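Local coordinates for protein beta-lactamase (Sebaldella termitidis, PDB 6N1N) that probably hydrolyses the amide bond of beta-lactam antibiotics through a serine acyl-enzyme, as a member of the class D beta-lactamase family, at residues N11-I21 against L238-L246; N57-V66 against A108-Y119. One frame throughout, in Å; residues are numbered along the deposited sequence.

Contact 1 (N11-I21 against L238-L246)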
loop_
_atom_site.group_PDB
_atom_site.type_symbol
_atom_site.label_atom_id
_atom_site.label_comp_id
_atom_site.label_asym_id
_atom_site.label_seq_id
_atom_site.Cartn_x
_atom_site.Cartn_y
_atom_site.Cartn_z
ATOM N N ASN A 11 12.541 11.305 -17.496
ATOM C CA ASN A 11 13.303 11.565 -16.286
ATOM C C ASN A 11 12.895 10.616 -15.177
ATOM O O ASN A 11 13.703 10.328 -14.284
ATOM C CB ASN A 11 13.126 13.007 -15.825
ATOM C CG ASN A 11 13.799 13.995 -16.744
ATOM O OD1 ASN A 11 14.091 13.689 -17.900
ATOM N ND2 ASN A 11 14.050 15.190 -16.235
ATOM N N LEU A 12 11.656 10.112 -15.210
ATOM C CA LEU A 12 11.267 9.163 -14.176
ATOM C C LEU A 12 11.972 7.828 -14.376
ATOM O O LEU A 12 12.448 7.220 -13.406
ATOM C CB LEU A 12 9.758 8.981 -14.149
ATOM C CG LEU A 12 8.937 10.210 -13.714
ATOM C CD1 LEU A 12 7.495 9.825 -13.568
ATOM C CD2 LEU A 12 9.473 10.822 -12.419
ATOM N N GLN A 13 12.021 7.336 -15.612
ATOM C CA GLN A 13 12.750 6.097 -15.863
ATOM C C GLN A 13 14.215 6.215 -15.477
ATOM O O GLN A 13 14.828 5.230 -15.051
ATOM C CB GLN A 13 12.644 5.695 -17.329
ATOM C CG GLN A 13 13.344 4.371 -17.620
ATOM C CD GLN A 13 12.679 3.219 -16.911
ATOM O OE1 GLN A 13 11.455 3.126 -16.884
ATOM N NE2 GLN A 13 13.480 2.335 -16.323
ATOM N N LYS A 14 14.803 7.397 -15.640
ATOM C CA LYS A 14 16.200 7.594 -15.274
ATOM C C LYS A 14 16.464 7.266 -13.807
ATOM O O LYS A 14 17.559 6.804 -13.474
ATOM C CB LYS A 14 16.602 9.036 -15.596
ATOM C CG LYS A 14 17.971 9.473 -15.082
ATOM C CD LYS A 14 18.092 11.007 -15.035
ATOM C CE LYS A 14 17.140 11.636 -13.999
ATOM N NZ LYS A 14 17.165 13.132 -13.996
ATOM N N ILE A 15 15.499 7.504 -12.912
ATOM C CA ILE A 15 15.743 7.209 -11.503
ATOM C C ILE A 15 15.894 5.712 -11.309
ATOM O O ILE A 15 16.717 5.244 -10.509
ATOM C CB ILE A 15 14.609 7.760 -10.613
ATOM C CG1 ILE A 15 14.459 9.271 -10.781
ATOM C CG2 ILE A 15 14.876 7.389 -9.147
ATOM C CD1 ILE A 15 13.120 9.801 -10.263
ATOM N N PHE A 16 15.117 4.932 -12.049
ATOM C CA PHE A 16 15.245 3.484 -11.969
ATOM C C PHE A 16 16.577 3.036 -12.540
ATOM O O PHE A 16 17.306 2.257 -11.914
ATOM C CB PHE A 16 14.048 2.839 -12.672
ATOM C CG PHE A 16 12.791 2.920 -11.854
ATOM C CD1 PHE A 16 12.293 1.801 -11.190
ATOM C CD2 PHE A 16 12.146 4.124 -11.696
ATOM C CE1 PHE A 16 11.160 1.889 -10.419
ATOM C CE2 PHE A 16 11.009 4.239 -10.905
ATOM C CZ PHE A 16 10.508 3.138 -10.270
ATOM N N ASP A 17 16.938 3.570 -13.707
ATOM C CA ASP A 17 18.174 3.178 -14.374
ATOM C C ASP A 17 19.390 3.487 -13.514
ATOM O O ASP A 17 20.308 2.665 -13.400
ATOM C CB ASP A 17 18.294 3.902 -15.718
ATOM C CG ASP A 17 17.242 3.451 -16.723
ATOM O OD1 ASP A 17 16.559 2.425 -16.475
ATOM O OD2 ASP A 17 17.105 4.134 -17.755
ATOM N N GLU A 18 19.431 4.682 -12.929
ATOM C CA GLU A 18 20.567 5.055 -12.094
ATOM C C GLU A 18 20.653 4.234 -10.815
ATOM O O GLU A 18 21.696 4.262 -10.158
ATOM C CB GLU A 18 20.512 6.553 -11.760
ATOM C CG GLU A 18 20.839 7.443 -12.957
ATOM C CD GLU A 18 20.697 8.933 -12.669
ATOM O OE1 GLU A 18 20.401 9.299 -11.512
ATOM O OE2 GLU A 18 20.876 9.737 -13.609
ATOM N N ASN A 19 19.601 3.501 -10.446
ATOM C CA ASN A 19 19.638 2.656 -9.261
ATOM C C ASN A 19 19.627 1.174 -9.609
ATOM O O ASN A 19 19.433 0.343 -8.718
ATOM C CB ASN A 19 18.479 3.020 -8.339
ATOM C CG ASN A 19 18.731 4.329 -7.592
ATOM O OD1 ASN A 19 19.441 4.349 -6.582
ATOM N ND2 ASN A 19 18.187 5.429 -8.112
ATOM N N LYS A 20 19.865 0.830 -10.875
ATOM C CA LYS A 20 19.944 -0.555 -11.332
ATOM C C LYS A 20 18.743 -1.371 -10.862
ATOM O O LYS A 20 18.864 -2.505 -10.382
ATOM C CB LYS A 20 21.262 -1.186 -10.902
ATOM C CG LYS A 20 22.459 -0.538 -11.578
ATOM C CD LYS A 20 23.773 -1.156 -11.120
ATOM C CE LYS A 20 24.936 -0.462 -11.807
ATOM N NZ LYS A 20 26.230 -0.926 -11.266
ATOM N N ILE A 21 17.558 -0.809 -11.083
ATOM C CA ILE A 21 16.307 -1.469 -10.745
ATOM C C ILE A 21 15.355 -1.370 -11.919
ATOM O O ILE A 21 15.431 -0.457 -12.747
ATOM C CB ILE A 21 15.655 -0.848 -9.495
ATOM C CG1 ILE A 21 15.662 0.680 -9.642
ATOM C CG2 ILE A 21 16.378 -1.320 -8.258
ATOM C CD1 ILE A 21 14.877 1.385 -8.577
ATOM N N LEU A 238 12.831 7.632 -3.196
ATOM C CA LEU A 238 12.611 7.554 -4.639
ATOM C C LEU A 238 11.262 8.162 -5.021
ATOM O O LEU A 238 11.152 8.897 -6.012
ATOM C CB LEU A 238 12.670 6.086 -5.083
ATOM C CG LEU A 238 12.536 5.776 -6.578
ATOM C CD1 LEU A 238 13.081 4.371 -6.862
ATOM C CD2 LEU A 238 11.101 5.866 -7.107
ATOM N N THR A 239 10.220 7.829 -4.260
ATOM C CA THR A 239 8.896 8.386 -4.504
ATOM C C THR A 239 8.921 9.910 -4.390
ATOM O O THR A 239 8.349 10.621 -5.237
ATOM C CB THR A 239 7.912 7.745 -3.518
ATOM O OG1 THR A 239 8.013 6.313 -3.621
ATOM C CG2 THR A 239 6.490 8.141 -3.806
HETATM N N MSE A 240 9.598 10.438 -3.365
HETATM C CA MSE A 240 9.655 11.889 -3.173
HETATM C C MSE A 240 10.416 12.550 -4.303
HETATM O O MSE A 240 10.060 13.651 -4.728
HETATM C CB MSE A 240 10.312 12.262 -1.836
HETATM C CG MSE A 240 9.652 11.611 -0.609
HETATM SE SE MSE A 240 7.739 11.998 -0.405
HETATM C CE MSE A 240 7.913 13.677 0.585
HETATM N N MSE A 241 11.469 11.886 -4.784
HETATM C CA MSE A 241 12.199 12.399 -5.946
HETATM C C MSE A 241 11.315 12.485 -7.189
HETATM O O MSE A 241 11.394 13.467 -7.931
HETATM C CB MSE A 241 13.444 11.539 -6.224
HETATM C CG MSE A 241 14.510 11.769 -5.200
HETATM SE SE MSE A 241 15.941 10.457 -5.416
HETATM C CE MSE A 241 15.989 10.486 -7.315
ATOM N N ALA A 242 10.496 11.457 -7.427
ATOM C CA ALA A 242 9.546 11.509 -8.528
ATOM C C ALA A 242 8.583 12.677 -8.358
ATOM O O ALA A 242 8.316 13.402 -9.325
ATOM C CB ALA A 242 8.779 10.194 -8.633
ATOM N N PHE A 243 8.058 12.882 -7.142
ATOM C CA PHE A 243 7.170 14.021 -6.918
ATOM C C PHE A 243 7.873 15.349 -7.230
ATOM O O PHE A 243 7.292 16.234 -7.875
ATOM C CB PHE A 243 6.659 14.065 -5.467
ATOM C CG PHE A 243 5.771 12.912 -5.049
ATOM C CD1 PHE A 243 5.042 12.162 -5.953
ATOM C CD2 PHE A 243 5.660 12.600 -3.695
ATOM C CE1 PHE A 243 4.230 11.108 -5.509
ATOM C CE2 PHE A 243 4.839 11.550 -3.273
ATOM C CZ PHE A 243 4.121 10.826 -4.190
ATOM N N ARG A 244 9.118 15.510 -6.770
ATOM C CA ARG A 244 9.842 16.749 -7.039
ATOM C C ARG A 244 10.098 16.915 -8.527
ATOM O O ARG A 244 9.999 18.020 -9.056
ATOM C CB ARG A 244 11.155 16.786 -6.245
ATOM C CG ARG A 244 10.894 17.005 -4.744
ATOM C CD ARG A 244 12.149 17.328 -3.944
ATOM N NE ARG A 244 13.047 16.184 -3.904
ATOM C CZ ARG A 244 13.101 15.283 -2.917
ATOM N NH1 ARG A 244 12.323 15.384 -1.846
ATOM N NH2 ARG A 244 13.951 14.279 -3.011
ATOM N N GLU A 245 10.442 15.828 -9.217
ATOM C CA GLU A 245 10.650 15.908 -10.661
ATOM C C GLU A 245 9.398 16.416 -11.370
ATOM O O GLU A 245 9.488 17.213 -12.317
ATOM C CB GLU A 245 11.069 14.535 -11.190
ATOM C CG GLU A 245 11.138 14.430 -12.700
ATOM C CD GLU A 245 12.237 15.274 -13.291
ATOM O OE1 GLU A 245 13.361 15.277 -12.729
ATOM O OE2 GLU A 245 11.963 15.928 -14.321
ATOM N N LEU A 246 8.229 16.021 -10.892
ATOM C CA LEU A 246 6.957 16.390 -11.497
ATOM C C LEU A 246 6.395 17.709 -10.978
ATOM O O LEU A 246 5.301 18.097 -11.403
ATOM C CB LEU A 246 5.917 15.278 -11.262
ATOM C CG LEU A 246 6.262 13.952 -11.944
ATOM C CD1 LEU A 246 5.415 12.808 -11.427
ATOM C CD2 LEU A 246 6.115 14.048 -13.454
#
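Ile15 and Leu238 meet at the centre of this helix pair, the CG2 branch of Ile15 lying 3.8 Å from CG of Leu238. That branch stands anti to the backbone N of Ile15 (CG1 is the one beside it, chi1 -59°), and it also takes the bent end of Met241, a selenomethionine, whose CE is 3.8 Å from Ile15 CG2. Leu238 divides its two methyls: CD1 points tip to tip at Ile21 CD1, 3.9 Å away, and lies over a face of the Phe16 ring, while CD2 approaches Phe16 CE2. One turn toward the N-terminus of helix 11-18, and one turn on from Leu238, Leu12 CD2 rests 3.9 Å from Ala242 CB. At the partly exposed end, Asn11 ND2 donates to Glu245 OE2 at 2.9 Å. This bond is bent (134° at the hydrogen), and neither amide nor carboxylate is met in its plane. Behind the apolar row, a Schellman motif with Lys20 at C-prime ends helix 11-18 and turns Ile21 back toward Leu238; Asn19 ND2 bonds back to Ile15 O at 2.8 Å, in the carbonyl plane. The short axes run roughly antiparallel (153°), 10.3 Å apart at closest approach. Both terminal helices pack on the central beta-sheet: Leu12 and Phe16 touch Val25 of strand 22-29, and Ile21 and Leu238 share Ile220 of strand 212-222.

Contact 2 (N57-V66 against A108-Y119); sequences NSLIFLEEEV and AGKIKSEKYKEY
In the helical part of the penicillin-binding transpeptidase fold, helix 56-63, which follows the predicted nucleophile Ser51, packs against helix 113-122 and the type I turn 108-111 before it. The short axes are 120° apart. Ile60 is central: its CG1 makes a CH-pi contact over one face of the Tyr119 ring, 3.9 Å from the centroid and 22° off the normal, while its CG2 lies 3.7 Å from Ile111 CD1. The same Ile111 methyl reaches Val66 CG2, also at 3.7 Å, just past the Schellman motif that closes the first helix at Glu65. Toward the catalytic side, Tyr116 OH donates to a lone pair of Asn57 OD1 at 2.7 Å, in the carbonyl plane, and the same hydroxyl sits at the edge of the Phe61 ring. Neighbouring Ser58 OG hydrogen-bonds the main-chain O of the carboxylated Lys54. Glu63 turns its carboxylate away, to Thr168 and Ser165. Glu64, bent at chi2 (-58°), instead brings its carboxylate to the edge of the Tyr119 ring. There Glu64 OE2 accepts from Tyr119 OH through its anti lone pair at 2.5 Å, and also from a water, 2.6 Å from OE2, that accepts from Lys115 NZ.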
loop_
_atom_site.group_PDB
_atom_site.type_symbol
_atom_site.label_atom_id
_atom_site.label_comp_id
_atom_site.label_asym_id
_atom_site.label_seq_id
_atom_site.Cartn_x
_atom_site.Cartn_y
_atom_site.Cartn_z
ATOM N N ASN A 57 -6.863 -4.211 4.747
ATOM C CA ASN A 57 -7.091 -5.038 5.924
ATOM C C ASN A 57 -7.517 -4.181 7.114
ATOM O O ASN A 57 -8.324 -4.626 7.942
ATOM C CB ASN A 57 -5.826 -5.846 6.235
ATOM C CG ASN A 57 -6.123 -7.303 6.639
ATOM O OD1 ASN A 57 -7.289 -7.743 6.717
ATOM N ND2 ASN A 57 -5.058 -8.061 6.854
ATOM N N SER A 58 -6.980 -2.953 7.219
ATOM C CA SER A 58 -7.397 -2.053 8.292
ATOM C C SER A 58 -8.851 -1.619 8.113
ATOM O O SER A 58 -9.602 -1.532 9.093
ATOM C CB SER A 58 -6.469 -0.836 8.363
ATOM O OG SER A 58 -5.142 -1.223 8.680
ATOM N N LEU A 59 -9.259 -1.307 6.880
ATOM C CA LEU A 59 -10.678 -1.026 6.636
ATOM C C LEU A 59 -11.532 -2.209 7.054
ATOM O O LEU A 59 -12.576 -2.044 7.701
ATOM C CB LEU A 59 -10.942 -0.719 5.160
ATOM C CG LEU A 59 -10.288 0.515 4.525
ATOM C CD1 LEU A 59 -10.428 0.430 3.016
ATOM C CD2 LEU A 59 -10.882 1.795 5.037
ATOM N N ILE A 60 -11.097 -3.420 6.683
ATOM C CA ILE A 60 -11.897 -4.606 6.949
ATOM C C ILE A 60 -11.974 -4.862 8.449
ATOM O O ILE A 60 -13.044 -5.167 8.977
ATOM C CB ILE A 60 -11.330 -5.819 6.188
ATOM C CG1 ILE A 60 -11.502 -5.637 4.670
ATOM C CG2 ILE A 60 -12.015 -7.109 6.618
ATOM C CD1 ILE A 60 -10.747 -6.644 3.815
ATOM N N PHE A 61 -10.842 -4.753 9.160
ATOM C CA PHE A 61 -10.842 -4.980 10.606
ATOM C C PHE A 61 -11.849 -4.069 11.320
ATOM O O PHE A 61 -12.584 -4.520 12.210
ATOM C CB PHE A 61 -9.442 -4.749 11.187
ATOM C CG PHE A 61 -8.492 -5.925 11.057
ATOM C CD1 PHE A 61 -8.693 -6.932 10.132
ATOM C CD2 PHE A 61 -7.374 -5.989 11.862
ATOM C CE1 PHE A 61 -7.810 -7.977 10.022
ATOM C CE2 PHE A 61 -6.491 -7.039 11.768
ATOM C CZ PHE A 61 -6.713 -8.036 10.853
ATOM N N LEU A 62 -11.897 -2.786 10.958
ATOM C CA LEU A 62 -12.828 -1.884 11.616
ATOM C C LEU A 62 -14.262 -2.172 11.213
ATOM O O LEU A 62 -15.150 -2.223 12.066
ATOM C CB LEU A 62 -12.457 -0.433 11.310
ATOM C CG LEU A 62 -11.137 -0.051 11.959
ATOM C CD1 LEU A 62 -10.566 1.157 11.271
ATOM C CD2 LEU A 62 -11.314 0.235 13.461
ATOM N N GLU A 63 -14.516 -2.348 9.914
ATOM C CA GLU A 63 -15.898 -2.562 9.479
ATOM C C GLU A 63 -16.476 -3.847 10.065
ATOM O O GLU A 63 -17.671 -3.899 10.422
ATOM C CB GLU A 63 -15.975 -2.578 7.954
ATOM C CG GLU A 63 -17.411 -2.446 7.396
ATOM C CD GLU A 63 -18.039 -1.092 7.664
ATOM O OE1 GLU A 63 -17.299 -0.151 8.003
ATOM O OE2 GLU A 63 -19.279 -0.966 7.501
ATOM N N GLU A 64 -15.656 -4.889 10.170
ATOM C CA GLU A 64 -16.061 -6.176 10.717
ATOM C C GLU A 64 -15.948 -6.256 12.237
ATOM O O GLU A 64 -16.217 -7.320 12.806
ATOM C CB GLU A 64 -15.225 -7.302 10.091
ATOM C CG GLU A 64 -15.536 -7.545 8.630
ATOM C CD GLU A 64 -16.992 -7.892 8.435
ATOM O OE1 GLU A 64 -17.455 -8.842 9.085
ATOM O OE2 GLU A 64 -17.683 -7.203 7.667
ATOM N N GLU A 65 -15.544 -5.175 12.893
ATOM C CA GLU A 65 -15.489 -5.083 14.352
ATOM C C GLU A 65 -14.450 -6.017 14.968
ATOM O O GLU A 65 -14.550 -6.381 16.142
ATOM C CB GLU A 65 -16.874 -5.332 14.956
ATOM C CG GLU A 65 -17.861 -4.298 14.466
ATOM C CD GLU A 65 -19.272 -4.542 14.945
ATOM O OE1 GLU A 65 -19.450 -4.772 16.151
ATOM O OE2 GLU A 65 -20.193 -4.528 14.104
ATOM N N VAL A 66 -13.408 -6.362 14.205
ATOM C CA VAL A 66 -12.277 -7.081 14.781
ATOM C C VAL A 66 -11.721 -6.306 15.964
ATOM O O VAL A 66 -11.394 -6.888 17.014
ATOM C CB VAL A 66 -11.202 -7.325 13.706
ATOM C CG1 VAL A 66 -9.929 -7.921 14.309
ATOM C CG2 VAL A 66 -11.748 -8.244 12.642
ATOM N N ALA A 108 -7.055 -11.584 11.187
ATOM C CA ALA A 108 -7.642 -12.291 10.065
ATOM C C ALA A 108 -8.300 -13.592 10.517
ATOM O O ALA A 108 -9.243 -14.055 9.867
ATOM C CB ALA A 108 -6.572 -12.554 9.007
ATOM N N GLY A 109 -7.873 -14.153 11.650
ATOM C CA GLY A 109 -8.499 -15.366 12.152
ATOM C C GLY A 109 -9.954 -15.193 12.551
ATOM O O GLY A 109 -10.707 -16.181 12.576
ATOM N N LYS A 110 -10.359 -13.973 12.881
ATOM C CA LYS A 110 -11.731 -13.661 13.228
ATOM C C LYS A 110 -12.624 -13.476 12.006
ATOM O O LYS A 110 -13.820 -13.242 12.181
ATOM C CB LYS A 110 -11.808 -12.367 14.059
ATOM C CG LYS A 110 -11.312 -12.417 15.525
ATOM C CD LYS A 110 -11.692 -11.097 16.220
ATOM C CE LYS A 110 -11.257 -11.018 17.666
ATOM N NZ LYS A 110 -9.836 -11.390 17.830
ATOM N N ILE A 111 -12.066 -13.512 10.794
ATOM C CA ILE A 111 -12.798 -13.202 9.565
ATOM C C ILE A 111 -12.799 -14.445 8.671
ATOM O O ILE A 111 -11.738 -14.992 8.346
ATOM C CB ILE A 111 -12.190 -11.993 8.833
ATOM C CG1 ILE A 111 -12.097 -10.786 9.778
ATOM C CG2 ILE A 111 -13.035 -11.620 7.593
ATOM C CD1 ILE A 111 -11.286 -9.630 9.207
ATOM N N LYS A 112 -13.984 -14.885 8.261
ATOM C CA LYS A 112 -14.081 -16.022 7.350
ATOM C C LYS A 112 -13.553 -15.697 5.954
ATOM O O LYS A 112 -13.644 -14.562 5.471
ATOM C CB LYS A 112 -15.541 -16.468 7.213
ATOM C CG LYS A 112 -16.188 -16.948 8.496
ATOM C CD LYS A 112 -15.630 -18.271 8.926
ATOM C CE LYS A 112 -16.486 -18.889 10.026
ATOM N NZ LYS A 112 -15.969 -20.217 10.473
ATOM N N SER A 113 -13.042 -16.727 5.276
ATOM C CA SER A 113 -12.547 -16.547 3.908
ATOM C C SER A 113 -13.606 -15.941 2.973
ATOM O O SER A 113 -13.294 -15.086 2.140
ATOM C CB SER A 113 -12.040 -17.890 3.378
ATOM O OG SER A 113 -12.115 -17.959 1.971
ATOM N N GLU A 114 -14.855 -16.407 3.049
ATOM C CA GLU A 114 -15.866 -15.851 2.142
ATOM C C GLU A 114 -16.114 -14.364 2.419
ATOM O O GLU A 114 -16.399 -13.590 1.494
ATOM C CB GLU A 114 -17.158 -16.646 2.255
ATOM C CG GLU A 114 -18.237 -16.210 1.274
ATOM C CD GLU A 114 -17.736 -16.125 -0.159
ATOM O OE1 GLU A 114 -17.049 -17.070 -0.612
ATOM O OE2 GLU A 114 -18.023 -15.098 -0.821
ATOM N N LYS A 115 -16.011 -13.939 3.680
ATOM C CA LYS A 115 -16.148 -12.520 3.986
ATOM C C LYS A 115 -15.021 -11.714 3.360
ATOM O O LYS A 115 -15.251 -10.637 2.791
ATOM C CB LYS A 115 -16.207 -12.335 5.508
ATOM C CG LYS A 115 -16.398 -10.911 6.009
ATOM C CD LYS A 115 -17.710 -10.272 5.580
ATOM C CE LYS A 115 -18.911 -10.943 6.139
ATOM N NZ LYS A 115 -20.147 -10.288 5.585
ATOM N N TYR A 116 -13.778 -12.208 3.455
ATOM C CA TYR A 116 -12.675 -11.545 2.777
ATOM C C TYR A 116 -12.924 -11.451 1.279
ATOM O O TYR A 116 -12.695 -10.399 0.670
ATOM C CB TYR A 116 -11.369 -12.293 3.034
ATOM C CG TYR A 116 -10.534 -11.730 4.170
ATOM C CD1 TYR A 116 -10.068 -10.428 4.143
ATOM C CD2 TYR A 116 -10.152 -12.525 5.245
ATOM C CE1 TYR A 116 -9.280 -9.914 5.158
ATOM C CE2 TYR A 116 -9.358 -12.014 6.262
ATOM C CZ TYR A 116 -8.922 -10.707 6.222
ATOM O OH TYR A 116 -8.135 -10.214 7.253
ATOM N N LYS A 117 -13.408 -12.535 0.670
ATOM C CA LYS A 117 -13.690 -12.498 -0.765
ATOM C C LYS A 117 -14.718 -11.430 -1.108
ATOM O O LYS A 117 -14.610 -10.773 -2.151
ATOM C CB LYS A 117 -14.157 -13.866 -1.262
ATOM C CG LYS A 117 -13.009 -14.870 -1.383
ATOM C CD LYS A 117 -13.514 -16.254 -1.754
ATOM C CE LYS A 117 -12.360 -17.239 -1.852
ATOM N NZ LYS A 117 -12.831 -18.639 -2.018
ATOM N N GLU A 118 -15.706 -11.222 -0.230
ATOM C CA GLU A 118 -16.683 -10.156 -0.440
ATOM C C GLU A 118 -16.019 -8.791 -0.487
ATOM O O GLU A 118 -16.322 -7.968 -1.360
ATOM C CB GLU A 118 -17.733 -10.162 0.661
ATOM C CG GLU A 118 -18.701 -11.309 0.615
ATOM C CD GLU A 118 -19.618 -11.283 1.830
ATOM O OE1 GLU A 118 -19.703 -10.215 2.488
ATOM O OE2 GLU A 118 -20.231 -12.319 2.132
ATOM N N TYR A 119 -15.098 -8.527 0.454
ATOM C CA TYR A 119 -14.374 -7.265 0.453
ATOM C C TYR A 119 -13.449 -7.131 -0.748
ATOM O O TYR A 119 -13.328 -6.048 -1.323
ATOM C CB TYR A 119 -13.591 -7.110 1.761
ATOM C CG TYR A 119 -14.460 -6.648 2.910
ATOM C CD1 TYR A 119 -14.900 -5.333 2.985
ATOM C CD2 TYR A 119 -14.861 -7.530 3.905
ATOM C CE1 TYR A 119 -15.697 -4.904 4.036
ATOM C CE2 TYR A 119 -15.654 -7.111 4.961
ATOM C CZ TYR A 119 -16.073 -5.801 5.016
ATOM O OH TYR A 119 -16.870 -5.397 6.065
HETATM O O HOH W 1 -20.122 -7.843 7.105
HETATM O O HOH W 2 -9.133 -8.402 18.184
#

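Overall arrangement
Contacts 1 and 2 lie on opposite sides of the chain's centre, their own centres 36 Å apart and their nearest atoms about 19 Å apart, so they do not touch. The segments of contact 1 are 217 positions apart at their closest ends, and their pairing brings together a helix near each end of the chain; both segments of contact 2 fall within the intervening sequence, only 42 positions apart at their closest ends. Their surroundings differ too: contact 1 is attached to the beta-sheet and lies away from the annotated sites, whereas contact 2 belongs to the helical region. Contact 2 is the one near the reaction centre, with the side chain of Asn57 about 9 Å from that of Ser51, the predicted acyl-ester residue.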